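PDB 5F8V: aminotransferase, class V family protein from Trichomonas vaginalis, which probably catalyses the pyridoxal-phosphate-dependent transamination between O-phospho-L-serine and 2-oxoglutarate that forms the second step of serine biosynthesis from 3-phospho-D-glycerate. Local coordinates for residues A[56-61]-A[260-265]; A[49-54]-A[253-258]; A[63-68]-A[188-193]; A[182-187]-A[301-306]. All coordinates share one frame; numbering follows the deposited sequence.

Contact 1 of 4, residues A[56-61]-A[260-265]; sequences TERLRT and WIEEKG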
loop_
_atom_site.group_PDB
_atom_site.type_symbol
_atom_site.label_atom_id
_atom_site.label_comp_id
_atom_site.label_asym_id
_atom_site.label_seq_id
_atom_site.Cartn_x
_atom_site.Cartn_y
_atom_site.Cartn_z
ATOM N N THR A 56 4.318 -5.467 15.745
ATOM C CA THR A 56 5.275 -6.496 15.344
ATOM C C THR A 56 5.415 -7.583 16.416
ATOM O O THR A 56 5.346 -8.791 16.124
ATOM C CB THR A 56 6.659 -5.871 15.035
ATOM O OG1 THR A 56 6.511 -4.818 14.065
ATOM C CG2 THR A 56 7.628 -6.919 14.501
ATOM N N GLU A 57 5.621 -7.134 17.650
ATOM C CA GLU A 57 5.726 -8.018 18.813
ATOM C C GLU A 57 4.453 -8.841 19.011
ATOM O O GLU A 57 4.522 -10.039 19.272
ATOM C CB GLU A 57 6.035 -7.200 20.089
ATOM C CG GLU A 57 7.493 -6.757 20.208
ATOM C CD GLU A 57 7.719 -5.630 21.214
ATOM O OE1 GLU A 57 6.817 -5.319 22.026
ATOM O OE2 GLU A 57 8.811 -5.036 21.194
ATOM N N ARG A 58 3.297 -8.203 18.879
ATOM C CA ARG A 58 2.022 -8.892 19.096
ATOM C C ARG A 58 1.849 -10.027 18.073
ATOM O O ARG A 58 1.434 -11.131 18.425
ATOM C CB ARG A 58 0.844 -7.916 19.046
ATOM C CG ARG A 58 -0.444 -8.492 19.602
ATOM C CD ARG A 58 -1.572 -7.476 19.664
ATOM N NE ARG A 58 -1.255 -6.247 20.397
ATOM C CZ ARG A 58 -1.318 -6.065 21.721
ATOM N NH1 ARG A 58 -1.692 -7.032 22.559
ATOM N NH2 ARG A 58 -1.022 -4.865 22.220
ATOM N N LEU A 59 2.192 -9.755 16.822
ATOM C CA LEU A 59 2.143 -10.775 15.787
ATOM C C LEU A 59 3.123 -11.897 16.099
ATOM O O LEU A 59 2.807 -13.068 15.875
ATOM C CB LEU A 59 2.451 -10.174 14.419
ATOM C CG LEU A 59 2.392 -11.112 13.210
ATOM C CD1 LEU A 59 1.006 -11.729 13.060
ATOM C CD2 LEU A 59 2.784 -10.356 11.947
ATOM N N ARG A 60 4.308 -11.537 16.597
ATOM C CA ARG A 60 5.286 -12.542 17.005
ATOM C C ARG A 60 4.731 -13.439 18.102
ATOM O O ARG A 60 4.917 -14.651 18.044
ATOM C CB ARG A 60 6.628 -11.908 17.437
ATOM C CG ARG A 60 7.683 -12.936 17.830
ATOM C CD ARG A 60 9.021 -12.318 18.215
ATOM N NE ARG A 60 9.629 -11.531 17.150
ATOM C CZ ARG A 60 10.205 -12.019 16.052
ATOM N NH1 ARG A 60 10.269 -13.327 15.813
ATOM N NH2 ARG A 60 10.732 -11.183 15.170
ATOM N N THR A 61 4.043 -12.845 19.081
ATOM C CA THR A 61 3.440 -13.593 20.186
ATOM C C THR A 61 2.340 -14.525 19.673
ATOM O O THR A 61 2.375 -15.718 19.948
ATOM C CB THR A 61 2.882 -12.655 21.282
ATOM O OG1 THR A 61 3.969 -12.009 21.953
ATOM C CG2 THR A 61 2.066 -13.414 22.314
ATOM N N TRP A 260 -7.810 -8.467 19.028
ATOM C CA TRP A 260 -9.083 -9.187 18.988
ATOM C C TRP A 260 -8.897 -10.710 18.929
ATOM O O TRP A 260 -9.609 -11.429 19.613
ATOM C CB TRP A 260 -9.965 -8.688 17.844
ATOM C CG TRP A 260 -11.218 -9.463 17.671
ATOM C CD1 TRP A 260 -12.414 -9.265 18.310
ATOM C CD2 TRP A 260 -11.416 -10.555 16.784
ATOM N NE1 TRP A 260 -13.340 -10.179 17.871
ATOM C CE2 TRP A 260 -12.753 -10.980 16.930
ATOM C CE3 TRP A 260 -10.589 -11.225 15.877
ATOM C CZ2 TRP A 260 -13.278 -12.050 16.211
ATOM C CZ3 TRP A 260 -11.121 -12.297 15.150
ATOM C CH2 TRP A 260 -12.449 -12.690 15.322
ATOM N N ILE A 261 -7.938 -11.184 18.139
ATOM C CA ILE A 261 -7.627 -12.614 18.065
ATOM C C ILE A 261 -7.141 -13.142 19.417
ATOM O O ILE A 261 -7.535 -14.232 19.830
ATOM C CB ILE A 261 -6.570 -12.933 16.980
ATOM C CG1 ILE A 261 -7.125 -12.642 15.580
ATOM C CG2 ILE A 261 -6.137 -14.398 17.053
ATOM C CD1 ILE A 261 -6.087 -12.676 14.479
ATOM N N GLU A 262 -6.283 -12.376 20.089
ATOM C CA GLU A 262 -5.806 -12.770 21.426
ATOM C C GLU A 262 -6.960 -12.858 22.421
ATOM O O GLU A 262 -7.025 -13.806 23.213
ATOM C CB GLU A 262 -4.720 -11.822 21.938
ATOM C CG GLU A 262 -3.416 -11.957 21.178
ATOM C CD GLU A 262 -2.324 -11.041 21.701
ATOM O OE1 GLU A 262 -2.570 -9.828 21.870
ATOM O OE2 GLU A 262 -1.198 -11.535 21.919
ATOM N N GLU A 263 -7.881 -11.895 22.350
ATOM C CA GLU A 263 -9.067 -11.860 23.221
ATOM C C GLU A 263 -9.938 -13.113 23.062
ATOM O O GLU A 263 -10.529 -13.584 24.040
ATOM C CB GLU A 263 -9.912 -10.595 22.962
ATOM C CG GLU A 263 -9.260 -9.298 23.434
ATOM C CD GLU A 263 -9.880 -8.027 22.858
ATOM O OE1 GLU A 263 -11.034 -8.042 22.373
ATOM O OE2 GLU A 263 -9.202 -6.982 22.907
ATOM N N LYS A 264 -10.007 -13.639 21.838
ATOM C CA LYS A 264 -10.798 -14.841 21.528
ATOM C C LYS A 264 -10.072 -16.182 21.746
ATOM O O LYS A 264 -10.638 -17.237 21.434
ATOM C CB LYS A 264 -11.329 -14.758 20.084
ATOM C CG LYS A 264 -12.190 -13.531 19.795
ATOM C CD LYS A 264 -13.483 -13.534 20.598
ATOM C CE LYS A 264 -14.358 -12.340 20.252
ATOM N NZ LYS A 264 -15.584 -12.325 21.098
ATOM N N GLY A 265 -8.842 -16.157 22.279
ATOM C CA GLY A 265 -8.152 -17.385 22.708
ATOM C C GLY A 265 -6.937 -17.813 21.894
ATOM O O GLY A 265 -6.337 -18.844 22.189
#
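Arg-58 and Glu-262 meet in a single salt bridge, Arg-58 NH1 donating to Glu-262 OE1 over 3.0 Å with an N-H...O angle of 168°. Long, flexible arginine and glutamate chains suit this surface position, for they span helix backbones whose nearest CA atoms, those of Arg-58 and Glu-262, are 9.0 Å apart. The oxygen lies in the guanidinium plane at its edge and takes the hydrogen nearly end-on, yet the carboxylate is turned almost perpendicular to the guanidinium, their planes 83° apart. A bend at chi3 (-55°) turns the arginine head toward the carboxylate; Glu-262 OE1 also lies 3.4 Å from Arg-58 CD. The other end of the guanidinium serves its own helix, NH2 forming a salt bridge with Glu-54 one turn earlier. The bond to Glu-262 joins helix 46-63 to the last turn of helix 248-263, which a Schellman motif closes: Gly-265, with positive phi, returns its N to Glu-262 O at 3.1 Å. Farther out, the methyl CG2 of Thr-61 comes within 3.8 Å of Glu-262 OE2, a looser touch from an exposed residue.

Contact 2 of 4, residues A[49-54]-A[253-258]; sequences MEEQKE and FANHIF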
loop_
_atom_site.group_PDB
_atom_site.type_symbol
_atom_site.label_atom_id
_atom_site.label_comp_id
_atom_site.label_asym_id
_atom_site.label_seq_id
_atom_site.Cartn_x
_atom_site.Cartn_y
_atom_site.Cartn_z
ATOM N N MET A 49 6.217 4.967 16.330
ATOM C CA MET A 49 7.252 3.958 16.544
ATOM C C MET A 49 6.919 2.938 17.643
ATOM O O MET A 49 7.317 1.786 17.542
ATOM C CB MET A 49 8.611 4.625 16.782
ATOM C CG MET A 49 9.195 5.197 15.495
ATOM S SD MET A 49 10.665 6.201 15.757
ATOM C CE MET A 49 11.895 4.971 16.183
ATOM N N GLU A 50 6.186 3.356 18.674
ATOM C CA GLU A 50 5.659 2.428 19.685
ATOM C C GLU A 50 4.573 1.502 19.126
ATOM O O GLU A 50 4.589 0.299 19.390
ATOM C CB GLU A 50 5.092 3.194 20.883
ATOM C CG GLU A 50 6.141 3.810 21.788
ATOM C CD GLU A 50 5.533 4.478 23.015
ATOM O OE1 GLU A 50 4.596 5.295 22.860
ATOM O OE2 GLU A 50 5.994 4.189 24.140
ATOM N N GLU A 51 3.628 2.067 18.368
ATOM C CA GLU A 51 2.527 1.284 17.790
ATOM C C GLU A 51 3.042 0.181 16.875
ATOM O O GLU A 51 2.593 -0.959 16.956
ATOM C CB GLU A 51 1.560 2.191 17.015
ATOM C CG GLU A 51 0.385 1.483 16.324
ATOM C CD GLU A 51 -0.624 0.851 17.276
ATOM O OE1 GLU A 51 -0.581 1.093 18.497
ATOM O OE2 GLU A 51 -1.497 0.111 16.791
ATOM N N GLN A 52 3.982 0.526 16.006
ATOM C CA GLN A 52 4.498 -0.438 15.038
ATOM C C GLN A 52 5.349 -1.501 15.703
ATOM O O GLN A 52 5.278 -2.665 15.332
ATOM C CB GLN A 52 5.293 0.249 13.941
ATOM C CG GLN A 52 5.702 -0.721 12.841
ATOM C CD GLN A 52 6.205 -0.024 11.601
ATOM O OE1 GLN A 52 5.609 0.947 11.142
ATOM N NE2 GLN A 52 7.284 -0.542 11.025
ATOM N N LYS A 53 6.160 -1.080 16.669
ATOM C CA LYS A 53 6.918 -2.003 17.515
ATOM C C LYS A 53 5.963 -2.989 18.179
ATOM O O LYS A 53 6.141 -4.195 18.066
ATOM C CB LYS A 53 7.708 -1.220 18.575
ATOM C CG LYS A 53 8.653 -2.035 19.441
ATOM C CD LYS A 53 9.331 -1.120 20.465
ATOM C CE LYS A 53 9.815 -1.872 21.697
ATOM N NZ LYS A 53 10.020 -0.962 22.862
ATOM N N GLU A 54 4.937 -2.454 18.837
ATOM C CA GLU A 54 3.919 -3.263 19.507
ATOM C C GLU A 54 3.222 -4.230 18.533
ATOM O O GLU A 54 3.086 -5.421 18.828
ATOM C CB GLU A 54 2.891 -2.355 20.191
ATOM C CG GLU A 54 1.829 -3.088 20.996
ATOM C CD GLU A 54 0.749 -2.154 21.498
ATOM O OE1 GLU A 54 -0.426 -2.324 21.098
ATOM O OE2 GLU A 54 1.074 -1.245 22.280
ATOM N N PHE A 253 -4.541 -0.818 12.243
ATOM C CA PHE A 253 -5.778 -1.586 12.171
ATOM C C PHE A 253 -5.522 -3.090 12.261
ATOM O O PHE A 253 -6.273 -3.810 12.911
ATOM C CB PHE A 253 -6.599 -1.240 10.929
ATOM C CG PHE A 253 -8.042 -1.632 11.056
ATOM C CD1 PHE A 253 -8.520 -2.798 10.469
ATOM C CD2 PHE A 253 -8.909 -0.862 11.814
ATOM C CE1 PHE A 253 -9.852 -3.160 10.605
ATOM C CE2 PHE A 253 -10.236 -1.227 11.964
ATOM C CZ PHE A 253 -10.707 -2.377 11.359
ATOM N N ALA A 254 -4.453 -3.552 11.628
ATOM C CA ALA A 254 -4.001 -4.923 11.795
ATOM C C ALA A 254 -3.793 -5.263 13.265
ATOM O O ALA A 254 -4.246 -6.308 13.731
ATOM C CB ALA A 254 -2.718 -5.155 11.013
ATOM N N ASN A 255 -3.138 -4.355 13.990
ATOM C CA ASN A 255 -2.867 -4.526 15.418
ATOM C C ASN A 255 -4.143 -4.659 16.247
ATOM O O ASN A 255 -4.197 -5.453 17.189
ATOM C CB ASN A 255 -1.997 -3.373 15.946
ATOM C CG ASN A 255 -1.419 -3.642 17.329
ATOM O OD1 ASN A 255 -1.258 -4.788 17.747
ATOM N ND2 ASN A 255 -1.081 -2.575 18.036
ATOM N N HIS A 256 -5.167 -3.890 15.890
ATOM C CA HIS A 256 -6.470 -4.018 16.540
ATOM C C HIS A 256 -7.046 -5.426 16.372
ATOM O O HIS A 256 -7.555 -6.002 17.328
ATOM C CB HIS A 256 -7.461 -2.961 16.040
ATOM C CG HIS A 256 -7.465 -1.708 16.854
ATOM N ND1 HIS A 256 -7.787 -1.697 18.193
ATOM C CD2 HIS A 256 -7.220 -0.419 16.515
ATOM C CE1 HIS A 256 -7.719 -0.459 18.651
ATOM N NE2 HIS A 256 -7.382 0.337 17.651
ATOM N N ILE A 257 -6.940 -5.972 15.164
ATOM C CA ILE A 257 -7.353 -7.343 14.893
ATOM C C ILE A 257 -6.480 -8.356 15.645
ATOM O O ILE A 257 -7.012 -9.324 16.172
ATOM C CB ILE A 257 -7.393 -7.673 13.376
ATOM C CG1 ILE A 257 -8.472 -6.832 12.680
ATOM C CG2 ILE A 257 -7.693 -9.161 13.156
ATOM C CD1 ILE A 257 -8.349 -6.791 11.173
ATOM N N PHE A 258 -5.169 -8.136 15.722
ATOM C CA PHE A 258 -4.297 -9.043 16.495
ATOM C C PHE A 258 -4.769 -9.142 17.957
ATOM O O PHE A 258 -4.894 -10.237 18.509
ATOM C CB PHE A 258 -2.820 -8.616 16.445
ATOM C CG PHE A 258 -2.210 -8.579 15.056
ATOM C CD1 PHE A 258 -2.747 -9.293 13.976
ATOM C CD2 PHE A 258 -1.060 -7.832 14.835
ATOM C CE1 PHE A 258 -2.157 -9.227 12.716
ATOM C CE2 PHE A 258 -0.472 -7.770 13.581
ATOM C CZ PHE A 258 -1.023 -8.462 12.519
#
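Asn-255 loses more surface to this contact than any other residue, its amide entering between Glu-51 and Glu-54, two residues one turn apart on helix 46-63. Each of its two ND2 hydrogens goes to a different carboxylate. The bond from Asn-255 ND2 to Glu-51 OE2 measures 3.0 Å and is almost straight at 176°; that from Asn-255 ND2 to Glu-54 OE1 measures 3.1 Å and is more bent, at 157°. Both oxygens lie close to the amide plane, but each is approached from above its own carboxylate plane. Glu-51 reaches in because its chain folds at chi2 (67°), whereas Glu-54 extends and crosses the asparagine at about a right angle. Glu-54 OE1 has a stronger partner in Arg-58, whose NE also donates to Asn-255 OD1, so both ends of the buried amide are satisfied and its orientation is fixed. A short primary amide, able to give and accept, suits this polar bridge between helices 46-63 and 248-263 of a class-V aminotransferase, a family with the type I fold of pyridoxal-phosphate enzymes.

Contact 3 of 4, residues A[63-68]-A[188-193]; sequences LQVPEN and TQWEKV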
loop_
_atom_site.group_PDB
_atom_site.type_symbol
_atom_site.label_atom_id
_atom_site.label_comp_id
_atom_site.label_asym_id
_atom_site.label_seq_id
_atom_site.Cartn_x
_atom_site.Cartn_y
_atom_site.Cartn_z
ATOM N N LEU A 63 1.738 -15.829 16.759
ATOM C CA LEU A 63 2.271 -16.941 15.958
ATOM C C LEU A 63 3.412 -17.722 16.603
ATOM O O LEU A 63 3.763 -18.785 16.109
ATOM C CB LEU A 63 2.760 -16.422 14.609
ATOM C CG LEU A 63 1.736 -16.262 13.496
ATOM C CD1 LEU A 63 2.336 -15.376 12.412
ATOM C CD2 LEU A 63 1.329 -17.611 12.926
ATOM N N GLN A 64 3.992 -17.197 17.683
ATOM C CA GLN A 64 5.241 -17.722 18.245
ATOM C C GLN A 64 6.286 -17.843 17.146
ATOM O O GLN A 64 6.883 -18.901 16.939
ATOM C CB GLN A 64 5.016 -19.051 18.985
ATOM C CG GLN A 64 4.147 -18.922 20.229
ATOM C CD GLN A 64 4.822 -18.112 21.325
ATOM O OE1 GLN A 64 5.623 -18.645 22.098
ATOM N NE2 GLN A 64 4.502 -16.814 21.399
ATOM N N VAL A 65 6.491 -16.737 16.436
ATOM C CA VAL A 65 7.495 -16.677 15.393
ATOM C C VAL A 65 8.862 -16.760 16.092
ATOM O O VAL A 65 9.162 -15.917 16.925
ATOM C CB VAL A 65 7.414 -15.374 14.558
ATOM C CG1 VAL A 65 8.473 -15.389 13.467
ATOM C CG2 VAL A 65 6.015 -15.176 13.960
ATOM N N PRO A 66 9.687 -17.772 15.755
ATOM C CA PRO A 66 11.012 -17.846 16.398
ATOM C C PRO A 66 11.940 -16.671 16.046
ATOM O O PRO A 66 11.754 -16.010 15.021
ATOM C CB PRO A 66 11.586 -19.174 15.886
ATOM C CG PRO A 66 10.437 -19.924 15.291
ATOM C CD PRO A 66 9.481 -18.882 14.806
ATOM N N GLU A 67 12.938 -16.434 16.892
ATOM C CA GLU A 67 13.791 -15.248 16.777
ATOM C C GLU A 67 14.768 -15.262 15.591
ATOM O O GLU A 67 15.364 -14.230 15.283
ATOM C CB GLU A 67 14.564 -14.991 18.084
ATOM C CG GLU A 67 13.700 -14.830 19.335
ATOM C CD GLU A 67 12.744 -13.639 19.304
ATOM O OE1 GLU A 67 11.774 -13.656 20.095
ATOM O OE2 GLU A 67 12.949 -12.683 18.524
ATOM N N ASN A 68 14.927 -16.395 14.912
ATOM C CA ASN A 68 15.659 -16.417 13.623
ATOM C C ASN A 68 14.827 -15.942 12.406
ATOM O O ASN A 68 15.282 -16.067 11.267
ATOM C CB ASN A 68 16.281 -17.801 13.350
ATOM C CG ASN A 68 15.245 -18.906 13.241
ATOM O OD1 ASN A 68 14.256 -18.897 13.962
ATOM N ND2 ASN A 68 15.491 -19.881 12.376
ATOM N N THR A 188 3.479 -24.381 12.750
ATOM C CA THR A 188 4.593 -25.153 13.313
ATOM C C THR A 188 5.601 -25.476 12.204
ATOM O O THR A 188 5.425 -25.075 11.040
ATOM C CB THR A 188 4.098 -26.471 13.950
ATOM O OG1 THR A 188 3.437 -27.267 12.954
ATOM C CG2 THR A 188 3.138 -26.188 15.098
ATOM N N GLN A 189 6.666 -26.184 12.577
ATOM C CA GLN A 189 7.699 -26.622 11.642
ATOM C C GLN A 189 8.372 -25.435 10.947
ATOM O O GLN A 189 8.550 -25.424 9.727
ATOM C CB GLN A 189 7.135 -27.623 10.621
ATOM C CG GLN A 189 6.470 -28.855 11.223
ATOM C CD GLN A 189 6.028 -29.830 10.142
ATOM O OE1 GLN A 189 5.279 -29.468 9.235
ATOM N NE2 GLN A 189 6.508 -31.069 10.218
ATOM N N TRP A 190 8.748 -24.441 11.743
ATOM C CA TRP A 190 9.458 -23.258 11.244
ATOM C C TRP A 190 10.786 -23.595 10.550
ATOM O O TRP A 190 11.192 -22.898 9.622
ATOM C CB TRP A 190 9.683 -22.237 12.375
ATOM C CG TRP A 190 8.411 -21.591 12.850
ATOM C CD1 TRP A 190 7.673 -21.940 13.943
ATOM C CD2 TRP A 190 7.719 -20.502 12.232
ATOM N NE1 TRP A 190 6.568 -21.138 14.044
ATOM C CE2 TRP A 190 6.575 -20.242 13.011
ATOM C CE3 TRP A 190 7.959 -19.716 11.095
ATOM C CZ2 TRP A 190 5.664 -19.228 12.690
ATOM C CZ3 TRP A 190 7.061 -18.707 10.776
ATOM C CH2 TRP A 190 5.926 -18.471 11.570
ATOM N N GLU A 191 11.437 -24.682 10.974
ATOM C CA GLU A 191 12.651 -25.180 10.310
ATOM C C GLU A 191 12.527 -25.443 8.791
ATOM O O GLU A 191 13.540 -25.449 8.093
ATOM C CB GLU A 191 13.196 -26.444 11.016
ATOM C CG GLU A 191 12.365 -27.723 10.871
ATOM C CD GLU A 191 11.254 -27.876 11.904
ATOM O OE1 GLU A 191 10.991 -26.934 12.681
ATOM O OE2 GLU A 191 10.631 -28.953 11.935
ATOM N N LYS A 192 11.306 -25.677 8.305
ATOM C CA LYS A 192 11.040 -25.893 6.868
ATOM C C LYS A 192 10.883 -24.612 6.049
ATOM O O LYS A 192 10.824 -24.675 4.808
ATOM C CB LYS A 192 9.739 -26.694 6.687
ATOM C CG LYS A 192 9.707 -28.053 7.350
ATOM C CD LYS A 192 8.337 -28.692 7.180
ATOM C CE LYS A 192 8.342 -30.137 7.652
ATOM N NZ LYS A 192 9.139 -31.025 6.765
ATOM N N VAL A 193 10.788 -23.467 6.737
ATOM C CA VAL A 193 10.280 -22.221 6.167
ATOM C C VAL A 193 11.394 -21.208 5.870
ATOM O O VAL A 193 12.137 -20.797 6.774
ATOM C CB VAL A 193 9.269 -21.561 7.134
ATOM C CG1 VAL A 193 8.758 -20.228 6.575
ATOM C CG2 VAL A 193 8.110 -22.500 7.436
#
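Trp-190 is brought against Pro-66 by its first two torsions: CG stands opposite the carbonyl carbon (chi1 -69°), and chi2 near 98° turns the indole so that one face looks at the proline. Pro-66 CD sits above the five-membered ring, 3.4 Å from its centroid and only 7° off the normal, a CH-pi contact. Pro-66 CG lies beside it, 3.6 Å from Trp-190 CG, while Val-65 CA covers the same face nearer the rim. At the far end of the indole, Val-65 CG2 approaches Trp-190 CH2 at 4.1 Å. Leu-63 contributes at the edge instead, its O lying near the ring plane 3.9 Å from Trp-190 CZ2. Helix 46-63 ends here in a Schellman motif, with Gln-64 at positive phi, after which the chain runs past the indole toward strand 69-75. Phe-69, at the start of that strand, meets Trp-190 edge-to-face. No hydrogen bond crosses between the two loops. The contact therefore rests on dispersion and on weak attraction between the pi cloud and a CH2 that the adjoining amide nitrogen probably makes slightly positive, which is why a proline suits a broad aromatic face.

Contact 4 of 4, residues A[182-187]-A[301-306]; sequences FLSRPI and SRMNMP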
loop_
_atom_site.group_PDB
_atom_site.type_symbol
_atom_site.label_atom_id
_atom_site.label_comp_id
_atom_site.label_asym_id
_atom_site.label_seq_id
_atom_site.Cartn_x
_atom_site.Cartn_y
_atom_site.Cartn_z
ATOM N N PHE A 182 -3.916 -16.749 6.739
ATOM C CA PHE A 182 -2.948 -16.245 7.712
ATOM C C PHE A 182 -3.664 -15.918 8.998
ATOM O O PHE A 182 -4.667 -15.205 8.973
ATOM C CB PHE A 182 -2.257 -14.979 7.194
ATOM C CG PHE A 182 -1.037 -14.582 7.974
ATOM C CD1 PHE A 182 -0.952 -13.327 8.575
ATOM C CD2 PHE A 182 0.043 -15.445 8.076
ATOM C CE1 PHE A 182 0.186 -12.953 9.283
ATOM C CE2 PHE A 182 1.182 -15.081 8.780
ATOM C CZ PHE A 182 1.255 -13.834 9.383
ATOM N N LEU A 183 -3.148 -16.448 10.105
ATOM C CA LEU A 183 -3.727 -16.279 11.454
ATOM C C LEU A 183 -5.113 -16.934 11.618
ATOM O O LEU A 183 -5.894 -16.547 12.491
ATOM C CB LEU A 183 -3.749 -14.800 11.877
ATOM C CG LEU A 183 -2.411 -14.062 11.744
ATOM C CD1 LEU A 183 -2.626 -12.563 11.773
ATOM C CD2 LEU A 183 -1.439 -14.493 12.844
ATOM N N SER A 184 -5.394 -17.941 10.787
ATOM C CA SER A 184 -6.585 -18.769 10.935
ATOM C C SER A 184 -6.257 -20.035 11.715
ATOM O O SER A 184 -7.165 -20.781 12.067
ATOM C CB SER A 184 -7.159 -19.128 9.565
ATOM O OG SER A 184 -6.362 -20.096 8.907
ATOM N N ARG A 185 -4.963 -20.277 11.960
ATOM C CA ARG A 185 -4.494 -21.427 12.724
ATOM C C ARG A 185 -3.016 -21.273 13.124
ATOM O O ARG A 185 -2.307 -20.425 12.569
ATOM C CB ARG A 185 -4.671 -22.713 11.914
ATOM C CG ARG A 185 -4.033 -22.666 10.540
ATOM C CD ARG A 185 -4.240 -23.985 9.831
ATOM N NE ARG A 185 -3.560 -24.029 8.541
ATOM C CZ ARG A 185 -3.814 -24.921 7.578
ATOM N NH1 ARG A 185 -4.729 -25.881 7.740
ATOM N NH2 ARG A 185 -3.135 -24.864 6.439
ATOM N N PRO A 186 -2.536 -22.102 14.070
ATOM C CA PRO A 186 -1.112 -22.035 14.415
ATOM C C PRO A 186 -0.204 -22.491 13.278
ATOM O O PRO A 186 -0.635 -23.252 12.411
ATOM C CB PRO A 186 -0.986 -23.002 15.606
ATOM C CG PRO A 186 -2.373 -23.146 16.137
ATOM C CD PRO A 186 -3.240 -23.082 14.916
ATOM N N ILE A 187 1.033 -22.010 13.290
ATOM C CA ILE A 187 2.059 -22.444 12.357
ATOM C C ILE A 187 3.128 -23.167 13.173
ATOM O O ILE A 187 3.599 -22.629 14.169
ATOM C CB ILE A 187 2.662 -21.244 11.592
ATOM C CG1 ILE A 187 1.622 -20.663 10.617
ATOM C CG2 ILE A 187 3.914 -21.660 10.832
ATOM C CD1 ILE A 187 2.012 -19.329 10.006
ATOM N N SER A 301 -10.704 -26.615 2.096
ATOM C CA SER A 301 -10.401 -25.378 2.793
ATOM C C SER A 301 -11.405 -25.094 3.903
ATOM O O SER A 301 -12.611 -25.327 3.741
ATOM C CB SER A 301 -10.379 -24.218 1.801
ATOM O OG SER A 301 -10.173 -22.969 2.428
ATOM N N ARG A 302 -10.889 -24.600 5.033
ATOM C CA ARG A 302 -11.731 -24.082 6.102
ATOM C C ARG A 302 -12.190 -22.661 5.792
ATOM O O ARG A 302 -13.151 -22.201 6.386
ATOM C CB ARG A 302 -10.988 -24.060 7.446
ATOM C CG ARG A 302 -10.497 -25.415 7.951
ATOM C CD ARG A 302 -9.359 -25.280 8.966
ATOM N NE ARG A 302 -8.293 -24.442 8.415
ATOM C CZ ARG A 302 -7.876 -23.270 8.900
ATOM N NH1 ARG A 302 -8.342 -22.777 10.047
ATOM N NH2 ARG A 302 -6.936 -22.595 8.233
ATOM N N MET A 303 -11.480 -21.965 4.902
ATOM C CA MET A 303 -11.653 -20.531 4.668
ATOM C C MET A 303 -12.527 -20.210 3.455
ATOM O O MET A 303 -13.250 -19.220 3.467
ATOM C CB MET A 303 -10.287 -19.868 4.462
ATOM C CG MET A 303 -9.302 -19.979 5.626
ATOM S SD MET A 303 -9.729 -18.928 7.041
ATOM C CE MET A 303 -10.623 -20.115 8.034
ATOM N N ASN A 304 -12.431 -21.021 2.402
ATOM C CA ASN A 304 -13.157 -20.779 1.157
ATOM C C ASN A 304 -13.818 -22.072 0.707
ATOM O O ASN A 304 -13.140 -23.075 0.469
ATOM C CB ASN A 304 -12.207 -20.258 0.079
ATOM C CG ASN A 304 -11.393 -19.056 0.541
ATOM O OD1 ASN A 304 -10.285 -19.216 1.067
ATOM N ND2 ASN A 304 -11.958 -17.846 0.393
ATOM N N MET A 305 -15.142 -22.047 0.608
ATOM C CA MET A 305 -15.933 -23.230 0.344
ATOM C C MET A 305 -16.697 -23.025 -0.950
ATOM O O MET A 305 -17.842 -22.583 -0.911
ATOM C CB MET A 305 -16.900 -23.466 1.510
ATOM C CG MET A 305 -16.199 -23.991 2.749
ATOM S SD MET A 305 -16.640 -23.194 4.282
ATOM C CE MET A 305 -15.523 -21.799 4.311
ATOM N N PRO A 306 -16.056 -23.322 -2.105
ATOM C CA PRO A 306 -16.828 -23.292 -3.344
ATOM C C PRO A 306 -17.864 -24.407 -3.367
ATOM O O PRO A 306 -17.708 -25.435 -2.696
ATOM C CB PRO A 306 -15.781 -23.474 -4.454
ATOM C CG PRO A 306 -14.548 -23.961 -3.785
ATOM C CD PRO A 306 -14.630 -23.617 -2.330
#
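Ser-184 and Arg-302 supply the hydrogen bonds. The two outer nitrogens of Arg-302 each take one oxygen of the serine: Arg-302 NH2 donates to Ser-184 OG at 2.7 Å and 166°, with the hydroxyl near the guanidinium plane, and Arg-302 NH1 reaches Ser-184 O at 3.1 Å from above the carbonyl plane. Serine suits the place because its short side chain, at chi1 74°, keeps the hydroxyl near its own carbonyl, giving each nitrogen an acceptor. Ser-184 OG also bonds to Asn-181 O.

Face contacts come next. Arg-185 runs over one face of the Arg-302 guanidinium, its CD 3.4 Å from Arg-302 NH2, and the two guanidinium planes are nearly parallel, 10° apart. On the opposite face sits the methyl CE of Met-303, whose flexible chain bends back over the arginine; its SD also packs 3.6 Å from Ser-184 CB.

Side-chain-to-backbone bonds shape the other segment: Ser-301 OG accepts from Met-303 N and Asn-304 N, an ST turn and ST motif leading into strand 304-307.

As for charge, Arg-302 pairs with Glu-163 and Asp-271, while Arg-185 forms a salt bridge with Asp-155 and a hydrogen bond to the carbonyl of Phe-164. The close approach of two cations is thus probably offset by surrounding carboxylates; buried Arg-302, with Arg-185 laid over it, ties the loop before strand 193-199 to the two-stranded antiparallel sheet of 304-307 and 345-348.

Contacts 1 and 2 join the same pair of helices, 46-63 and 248-263, yet differ in burial: contact 1 is a salt bridge at the surface, contact 2 a buried amide shared by carboxylates. Contact 3 lies partly buried where helix 46-63 gives way to strand 69-75, and it is apolar and aromatic. Contact 4, nearest the centre of the chain, is buried but strongly polar, its arginines probably balanced by acidic neighbours. Contacts 3 and 4 draw on different parts of the same loop between strands 174-177 and 193-199. Hydrophobic side chains fill the ground between: Leu-63 packs on Phe-182, Leu-183 and Ile-187, and Leu-59 and Phe-258 also reach Leu-183.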